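Local coordinates for nucleoprotein (Rift valley fever virus, PDB 3OV9), which encapsidates the viral genomic RNA as ring-forming oligomers, shielding it from nucleases and providing the template for transcription and replication, at residues S170-L173 with L174-R178. Numbering follows the deposited sequence.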
loop_
_atom_site.group_PDB
_atom_site.type_symbol
_atom_site.label_atom_id
_atom_site.label_comp_id
_atom_site.label_asym_id
_atom_site.label_seq_id
_atom_site.Cartn_x
_atom_site.Cartn_y
_atom_site.Cartn_z
ATOM N N SER A 170 23.135 -22.617 -14.298
ATOM C CA SER A 170 21.881 -21.951 -13.928
ATOM C C SER A 170 21.280 -22.468 -12.616
ATOM O O SER A 170 20.548 -21.736 -11.939
ATOM C CB SER A 170 20.859 -22.044 -15.063
ATOM O OG SER A 170 21.294 -21.310 -16.200
ATOM N N LEU A 171 21.592 -23.715 -12.256
ATOM C CA LEU A 171 21.167 -24.263 -10.963
ATOM C C LEU A 171 21.739 -23.423 -9.825
ATOM O O LEU A 171 21.009 -23.045 -8.904
ATOM C CB LEU A 171 21.564 -25.738 -10.807
ATOM C CG LEU A 171 21.051 -26.451 -9.546
ATOM C CD1 LEU A 171 19.561 -26.772 -9.654
ATOM C CD2 LEU A 171 21.853 -27.717 -9.260
ATOM N N TYR A 172 23.039 -23.124 -9.903
ATOM C CA TYR A 172 23.687 -22.219 -8.952
ATOM C C TYR A 172 23.105 -20.804 -9.001
ATOM O O TYR A 172 22.853 -20.204 -7.956
ATOM C CB TYR A 172 25.210 -22.174 -9.160
ATOM C CG TYR A 172 25.836 -20.877 -8.687
ATOM C CD1 TYR A 172 26.146 -20.673 -7.340
ATOM C CD2 TYR A 172 26.095 -19.842 -9.587
ATOM C CE1 TYR A 172 26.709 -19.473 -6.905
ATOM C CE2 TYR A 172 26.648 -18.644 -9.164
ATOM C CZ TYR A 172 26.954 -18.463 -7.826
ATOM O OH TYR A 172 27.508 -17.271 -7.419
ATOM N N LEU A 173 22.914 -20.275 -10.211
ATOM C CA LEU A 173 22.433 -18.901 -10.390
ATOM C C LEU A 173 21.043 -18.708 -9.795
ATOM O O LEU A 173 20.723 -17.630 -9.296
ATOM C CB LEU A 173 22.437 -18.496 -11.867
ATOM C CG LEU A 173 23.787 -18.240 -12.543
ATOM C CD1 LEU A 173 23.574 -18.008 -14.027
ATOM C CD2 LEU A 173 24.509 -17.055 -11.918
ATOM N N LEU A 174 20.236 -19.765 -9.851
ATOM C CA LEU A 174 18.906 -19.780 -9.243
ATOM C C LEU A 174 18.982 -19.621 -7.724
ATOM O O LEU A 174 18.254 -18.811 -7.145
ATOM C CB LEU A 174 18.173 -21.076 -9.614
ATOM C CG LEU A 174 16.770 -21.345 -9.056
ATOM C CD1 LEU A 174 15.767 -20.303 -9.533
ATOM C CD2 LEU A 174 16.314 -22.746 -9.446
ATOM N N GLN A 175 19.869 -20.388 -7.094
ATOM C CA GLN A 175 20.043 -20.353 -5.640
ATOM C C GLN A 175 20.687 -19.045 -5.196
ATOM O O GLN A 175 20.214 -18.400 -4.260
ATOM C CB GLN A 175 20.891 -21.536 -5.153
ATOM C CG GLN A 175 20.550 -22.887 -5.774
ATOM C CD GLN A 175 19.082 -23.260 -5.650
ATOM O OE1 GLN A 175 18.494 -23.192 -4.566
ATOM N NE2 GLN A 175 18.484 -23.670 -6.766
ATOM N N PHE A 176 21.760 -18.665 -5.889
ATOM C CA PHE A 176 22.534 -17.461 -5.591
ATOM C C PHE A 176 21.679 -16.195 -5.647
ATOM O O PHE A 176 21.731 -15.371 -4.732
ATOM C CB PHE A 176 23.716 -17.362 -6.563
ATOM C CG PHE A 176 24.662 -16.225 -6.281
ATOM C CD1 PHE A 176 25.533 -16.275 -5.195
ATOM C CD2 PHE A 176 24.703 -15.118 -7.123
ATOM C CE1 PHE A 176 26.420 -15.229 -4.945
ATOM C CE2 PHE A 176 25.584 -14.068 -6.882
ATOM C CZ PHE A 176 26.445 -14.124 -5.790
ATOM N N SER A 177 20.888 -16.061 -6.711
ATOM C CA SER A 177 20.037 -14.886 -6.922
ATOM C C SER A 177 18.962 -14.731 -5.849
ATOM O O SER A 177 18.576 -13.610 -5.516
ATOM C CB SER A 177 19.380 -14.933 -8.301
ATOM O OG SER A 177 20.355 -14.922 -9.330
ATOM N N ARG A 178 18.482 -15.854 -5.323
ATOM C CA ARG A 178 17.466 -15.845 -4.271
ATOM C C ARG A 178 18.054 -15.559 -2.887
ATOM O O ARG A 178 17.395 -14.949 -2.045
ATOM C CB ARG A 178 16.672 -17.156 -4.265
ATOM C CG ARG A 178 15.680 -17.282 -5.416
ATOM C CD ARG A 178 14.495 -18.161 -5.042
ATOM N NE ARG A 178 14.723 -19.575 -5.327
ATOM C CZ ARG A 178 14.044 -20.287 -6.225
ATOM N NH1 ARG A 178 13.072 -19.729 -6.937
ATOM N NH2 ARG A 178 14.333 -21.568 -6.406
#
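Tyr172 and Phe176, one helical turn apart, point the same way off helix 159-180 and lie side by side, a compact example of i to i+4 aromatic pairing. The rings are nearly parallel, their planes at 27°, but slid so far past each other that they barely overlap, with centroids 5.1 Å apart. Contact therefore passes through the substituents of the rings: CB of Phe176 sits over one face of the tyrosine ring, 3.9 Å from its centroid, in a CH-pi contact, while the phenol oxygen of Tyr172 reaches over the middle of the phenylalanine face, its OH 3.1 Å from Phe176 CD1. Both rings stand roughly anti to their own backbone N (chi1 -175° for Phe176, with Tyr172 somewhat further off), which sets them alongside each other. The backbone bond from Phe176 N to Tyr172 O, 2.8 Å long, ties the same two residues together.

Two other carbonyls of this turn receive side chains as well as backbone. Leu173 O accepts Ser177 N and the serine hydroxyl: a chi1 of -61° swings Ser177 OG back to 2.7 Å from Leu173 O, satisfying it inside its own helix. At Leu171 O the grip is looser, for Gln175 folds back at chi2 and its NE2 adds only a weak bond at 3.4 Å to an equally weak one from Gln175 N.

Further out, Met133 of helix 130-136 touches both Tyr172 and Gln175, Pro127 touches Phe176, and Phe196 of helix 189-204 packs on Leu173 and Ser177. Ser177 also lies near Thr195, which probably binds RNA, as in related nucleoproteins. The aromatic pair and the serine hydroxyl bonded to the i-4 carbonyl are familiar alpha-helical features, set here in the alpha-helical phlebovirus nucleoprotein fold.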